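Local coordinates for CrRbcX-IIa (Chlamydomonas reinhardtii, PDB 5BS1), which probably acts as a dimeric chaperone that assists the assembly of Rubisco in the green alga, at residues A[50-59]-A[71-82]. Residues are numbered along the deposited sequence; the frame is centred on the assembly and turned at random.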
loop_
_atom_site.group_PDB
_atom_site.type_symbol
_atom_site.label_atom_id
_atom_site.label_comp_id
_atom_site.label_asym_id
_atom_site.label_seq_id
_atom_site.Cartn_x
_atom_site.Cartn_y
_atom_site.Cartn_z
ATOM N N GLN A 50 -15.952 27.998 1.424
ATOM C CA GLN A 50 -15.826 27.553 0.051
ATOM C C GLN A 50 -14.844 26.376 -0.057
ATOM O O GLN A 50 -15.099 25.424 -0.804
ATOM C CB GLN A 50 -15.385 28.687 -0.869
ATOM C CG GLN A 50 -15.495 28.313 -2.340
ATOM C CD GLN A 50 -16.915 27.942 -2.749
ATOM O OE1 GLN A 50 -17.844 28.731 -2.578
ATOM N NE2 GLN A 50 -17.094 26.746 -3.267
ATOM N N ALA A 51 -13.778 26.414 0.745
ATOM C CA ALA A 51 -12.815 25.307 0.762
ATOM C C ALA A 51 -13.499 24.037 1.265
ATOM O O ALA A 51 -13.286 22.972 0.715
ATOM C CB ALA A 51 -11.620 25.671 1.630
ATOM N N TYR A 52 -14.333 24.169 2.301
ATOM C CA TYR A 52 -15.118 23.040 2.807
ATOM C C TYR A 52 -16.020 22.504 1.701
ATOM O O TYR A 52 -16.085 21.301 1.474
ATOM C CB TYR A 52 -15.951 23.462 4.018
ATOM C CG TYR A 52 -16.982 22.468 4.432
ATOM C CD1 TYR A 52 -16.647 21.339 5.127
ATOM C CD2 TYR A 52 -18.336 22.649 4.078
ATOM C CE1 TYR A 52 -17.617 20.407 5.486
ATOM C CE2 TYR A 52 -19.305 21.728 4.444
ATOM C CZ TYR A 52 -18.948 20.620 5.154
ATOM O OH TYR A 52 -19.906 19.677 5.534
ATOM N N LEU A 53 -16.756 23.389 1.028
ATOM C CA LEU A 53 -17.696 22.950 -0.002
ATOM C C LEU A 53 -16.960 22.208 -1.114
ATOM O O LEU A 53 -17.394 21.155 -1.537
ATOM C CB LEU A 53 -18.470 24.124 -0.576
ATOM C CG LEU A 53 -19.418 24.896 0.350
ATOM C CD1 LEU A 53 -19.981 26.126 -0.337
ATOM C CD2 LEU A 53 -20.550 24.000 0.826
ATOM N N ASP A 54 -15.810 22.747 -1.516
ATOM C CA ASP A 54 -15.048 22.161 -2.627
ATOM C C ASP A 54 -14.434 20.822 -2.208
ATOM O O ASP A 54 -14.433 19.861 -2.980
ATOM C CB ASP A 54 -13.940 23.107 -3.082
ATOM C CG ASP A 54 -14.459 24.360 -3.784
ATOM O OD1 ASP A 54 -15.603 24.359 -4.271
ATOM O OD2 ASP A 54 -13.745 25.381 -3.838
ATOM N N LEU A 55 -13.935 20.740 -0.982
ATOM C CA LEU A 55 -13.315 19.511 -0.514
ATOM C C LEU A 55 -14.340 18.405 -0.416
ATOM O O LEU A 55 -14.054 17.276 -0.821
ATOM C CB LEU A 55 -12.589 19.704 0.811
ATOM C CG LEU A 55 -11.743 18.514 1.289
ATOM C CD1 LEU A 55 -10.763 17.991 0.222
ATOM C CD2 LEU A 55 -10.992 18.871 2.537
HETATM N N MSE A 56 -15.551 18.756 0.040
HETATM C CA MSE A 56 -16.633 17.765 0.079
HETATM C C MSE A 56 -16.872 17.238 -1.346
HETATM O O MSE A 56 -17.030 16.037 -1.526
HETATM C CB MSE A 56 -17.899 18.399 0.673
HETATM C CG MSE A 56 -17.909 18.707 2.166
HETATM SE SE MSE A 56 -18.057 17.141 3.322
HETATM C CE MSE A 56 -20.022 16.956 3.116
ATOM N N ASP A 57 -16.919 18.113 -2.353
ATOM C CA ASP A 57 -17.101 17.701 -3.764
ATOM C C ASP A 57 -15.996 16.762 -4.223
ATOM O O ASP A 57 -16.275 15.701 -4.780
ATOM C CB ASP A 57 -17.101 18.888 -4.716
ATOM C CG ASP A 57 -18.393 19.669 -4.700
ATOM O OD1 ASP A 57 -19.412 19.125 -4.257
ATOM O OD2 ASP A 57 -18.376 20.832 -5.157
ATOM N N PHE A 58 -14.748 17.149 -3.977
ATOM C CA PHE A 58 -13.616 16.394 -4.491
ATOM C C PHE A 58 -13.409 15.074 -3.794
ATOM O O PHE A 58 -12.939 14.125 -4.424
ATOM C CB PHE A 58 -12.325 17.225 -4.481
ATOM C CG PHE A 58 -12.221 18.149 -5.646
ATOM C CD1 PHE A 58 -11.990 17.654 -6.918
ATOM C CD2 PHE A 58 -12.394 19.513 -5.491
ATOM C CE1 PHE A 58 -11.928 18.497 -8.005
ATOM C CE2 PHE A 58 -12.322 20.360 -6.572
ATOM C CZ PHE A 58 -12.089 19.852 -7.836
ATOM N N LEU A 59 -13.802 14.967 -2.529
ATOM C CA LEU A 59 -13.811 13.664 -1.879
ATOM C C LEU A 59 -14.850 12.704 -2.447
ATOM O O LEU A 59 -14.759 11.498 -2.244
ATOM C CB LEU A 59 -13.968 13.801 -0.379
ATOM C CG LEU A 59 -12.680 14.293 0.264
ATOM C CD1 LEU A 59 -12.936 14.605 1.718
ATOM C CD2 LEU A 59 -11.559 13.272 0.118
ATOM N N TRP A 71 -5.740 14.105 -9.212
ATOM C CA TRP A 71 -6.738 14.634 -8.273
ATOM C C TRP A 71 -6.323 16.011 -7.755
ATOM O O TRP A 71 -7.107 16.947 -7.737
ATOM C CB TRP A 71 -6.934 13.639 -7.146
ATOM C CG TRP A 71 -8.034 13.968 -6.162
ATOM C CD1 TRP A 71 -9.349 13.630 -6.261
ATOM C CD2 TRP A 71 -7.885 14.615 -4.900
ATOM N NE1 TRP A 71 -10.058 14.091 -5.161
ATOM C CE2 TRP A 71 -9.171 14.684 -4.305
ATOM C CE3 TRP A 71 -6.799 15.181 -4.227
ATOM C CZ2 TRP A 71 -9.387 15.262 -3.066
ATOM C CZ3 TRP A 71 -7.016 15.749 -2.986
ATOM C CH2 TRP A 71 -8.291 15.787 -2.419
HETATM N N MSE A 72 -5.064 16.143 -7.354
HETATM C CA MSE A 72 -4.598 17.395 -6.777
HETATM C C MSE A 72 -4.624 18.509 -7.816
HETATM O O MSE A 72 -4.945 19.631 -7.489
HETATM C CB MSE A 72 -3.187 17.209 -6.204
HETATM C CG MSE A 72 -2.740 18.427 -5.400
HETATM SE SE MSE A 72 -3.819 18.685 -3.788
HETATM C CE MSE A 72 -2.976 17.232 -2.798
ATOM N N ALA A 73 -4.272 18.210 -9.056
ATOM C CA ALA A 73 -4.295 19.215 -10.105
ATOM C C ALA A 73 -5.719 19.707 -10.344
ATOM O O ALA A 73 -5.926 20.886 -10.551
ATOM C CB ALA A 73 -3.738 18.627 -11.385
ATOM N N ALA A 74 -6.661 18.781 -10.258
ATOM C CA ALA A 74 -8.098 19.123 -10.369
ATOM C C ALA A 74 -8.551 20.011 -9.227
ATOM O O ALA A 74 -9.282 20.985 -9.436
ATOM C CB ALA A 74 -8.932 17.870 -10.445
ATOM N N VAL A 75 -8.143 19.692 -8.012
ATOM C CA VAL A 75 -8.451 20.548 -6.887
ATOM C C VAL A 75 -7.862 21.952 -7.100
ATOM O O VAL A 75 -8.533 22.953 -6.877
ATOM C CB VAL A 75 -7.954 19.972 -5.539
ATOM C CG1 VAL A 75 -8.241 20.919 -4.403
ATOM C CG2 VAL A 75 -8.592 18.624 -5.247
HETATM N N MSE A 76 -6.607 22.023 -7.520
HETATM C CA MSE A 76 -5.940 23.308 -7.710
HETATM C C MSE A 76 -6.650 24.147 -8.755
HETATM O O MSE A 76 -6.724 25.357 -8.583
HETATM C CB MSE A 76 -4.453 23.128 -8.030
HETATM C CG MSE A 76 -3.684 24.467 -7.984
HETATM SE SE MSE A 76 -1.759 24.041 -8.128
HETATM C CE MSE A 76 -1.737 23.407 -9.984
ATOM N N ARG A 77 -7.176 23.527 -9.800
ATOM C CA ARG A 77 -7.929 24.283 -10.824
ATOM C C ARG A 77 -9.161 24.942 -10.258
ATOM O O ARG A 77 -9.554 26.012 -10.709
ATOM C CB ARG A 77 -8.337 23.409 -11.998
ATOM C CG ARG A 77 -7.256 23.354 -13.054
ATOM C CD ARG A 77 -7.690 22.681 -14.321
ATOM N NE ARG A 77 -7.217 21.307 -14.269
ATOM C CZ ARG A 77 -7.914 20.206 -14.019
ATOM N NH1 ARG A 77 -7.250 19.059 -14.013
ATOM N NH2 ARG A 77 -9.222 20.217 -13.806
ATOM N N LYS A 78 -9.771 24.317 -9.263
ATOM C CA LYS A 78 -11.000 24.838 -8.657
ATOM C C LYS A 78 -10.735 25.771 -7.498
ATOM O O LYS A 78 -11.456 26.744 -7.286
ATOM C CB LYS A 78 -11.860 23.662 -8.165
ATOM C CG LYS A 78 -13.163 24.057 -7.492
ATOM C CD LYS A 78 -14.065 24.765 -8.496
ATOM C CE LYS A 78 -15.331 25.333 -7.887
ATOM N NZ LYS A 78 -16.288 24.255 -7.547
ATOM N N ASN A 79 -9.724 25.458 -6.699
ATOM C CA ASN A 79 -9.500 26.137 -5.447
ATOM C C ASN A 79 -8.034 26.023 -5.087
ATOM O O ASN A 79 -7.593 25.075 -4.439
ATOM C CB ASN A 79 -10.372 25.550 -4.325
ATOM C CG ASN A 79 -10.386 26.415 -3.091
ATOM O OD1 ASN A 79 -9.381 27.027 -2.721
ATOM N ND2 ASN A 79 -11.543 26.490 -2.438
ATOM N N HIS A 80 -7.272 27.015 -5.525
ATOM C CA HIS A 80 -5.825 27.009 -5.334
ATOM C C HIS A 80 -5.429 27.002 -3.864
ATOM O O HIS A 80 -4.502 26.287 -3.470
ATOM C CB HIS A 80 -5.268 28.241 -6.059
ATOM C CG HIS A 80 -3.792 28.415 -5.959
ATOM N ND1 HIS A 80 -3.202 29.294 -5.085
ATOM C CD2 HIS A 80 -2.783 27.842 -6.658
ATOM C CE1 HIS A 80 -1.886 29.224 -5.220
ATOM N NE2 HIS A 80 -1.613 28.368 -6.179
ATOM N N ALA A 81 -6.103 27.783 -3.028
ATOM C CA ALA A 81 -5.763 27.854 -1.610
ATOM C C ALA A 81 -5.945 26.475 -0.947
ATOM O O ALA A 81 -5.149 26.063 -0.112
ATOM C CB ALA A 81 -6.604 28.873 -0.915
ATOM N N LEU A 82 -7.028 25.812 -1.319
ATOM C CA LEU A 82 -7.308 24.466 -0.762
ATOM C C LEU A 82 -6.198 23.490 -1.208
ATOM O O LEU A 82 -5.713 22.707 -0.390
ATOM C CB LEU A 82 -8.663 23.994 -1.212
ATOM C CG LEU A 82 -9.054 22.536 -0.946
ATOM C CD1 LEU A 82 -9.039 22.271 0.547
ATOM C CD2 LEU A 82 -10.396 22.216 -1.592
HETATM O O HOH W 1 -13.463 27.627 -5.170
#
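Phe-58 reaches from helix 46-59 as a knob into a hole formed by Trp-71, Ala-74, Val-75 and Lys-78. Val-75 CG2 lies over one face of its ring, 3.9 Å from the centroid, in a CH-pi contact, while Lys-78 CB meets the ring edge near its plane. An edge of the Phe-58 ring is turned toward the face of the Trp-71 five-membered ring, a T-shaped pair with planes at 82°. Trp-71, its chi1 of -174° setting CG opposite the backbone N, brings its indole to the backbone of Phe-58, where NE1 donates to Phe-58 O at 3.0 Å, in the indole plane but well above the carbonyl plane; Thr-61 OG1 is also bonded to this oxygen. Farther along, Leu-82 CD2 packs against Leu-55 CB (4.1 Å) and the methylene of Asp-54.

At the polar edge of the contact, the buried Asp-54 carboxylate gathers several donors. Asn-79 ND2 gives OD2 a 2.8 Å bond on its anti side, amide and carboxylate planes nearly perpendicular, and a water links OD2 to Lys-78 O. OD1 takes Gln-50 NE2 from above the carboxylate plane and a salt bridge from Lys-78 NZ at 3.3 Å, whose hydrogen bond is weak. Replacing Asp-54 by alanine removes the carboxylate and is likely to leave the Asn-79 amide and the Lys-78 ammonium without their acceptor across the interface. Asn-79 also N-caps helix 80-96, its OD1 accepting from Leu-82 N, so Asp-54 ties helix 46-59 to the kink between two helices. Segments 50-59 and 71-78 run roughly antiparallel, at 147°, a helix pair within the all-helical RbcX fold.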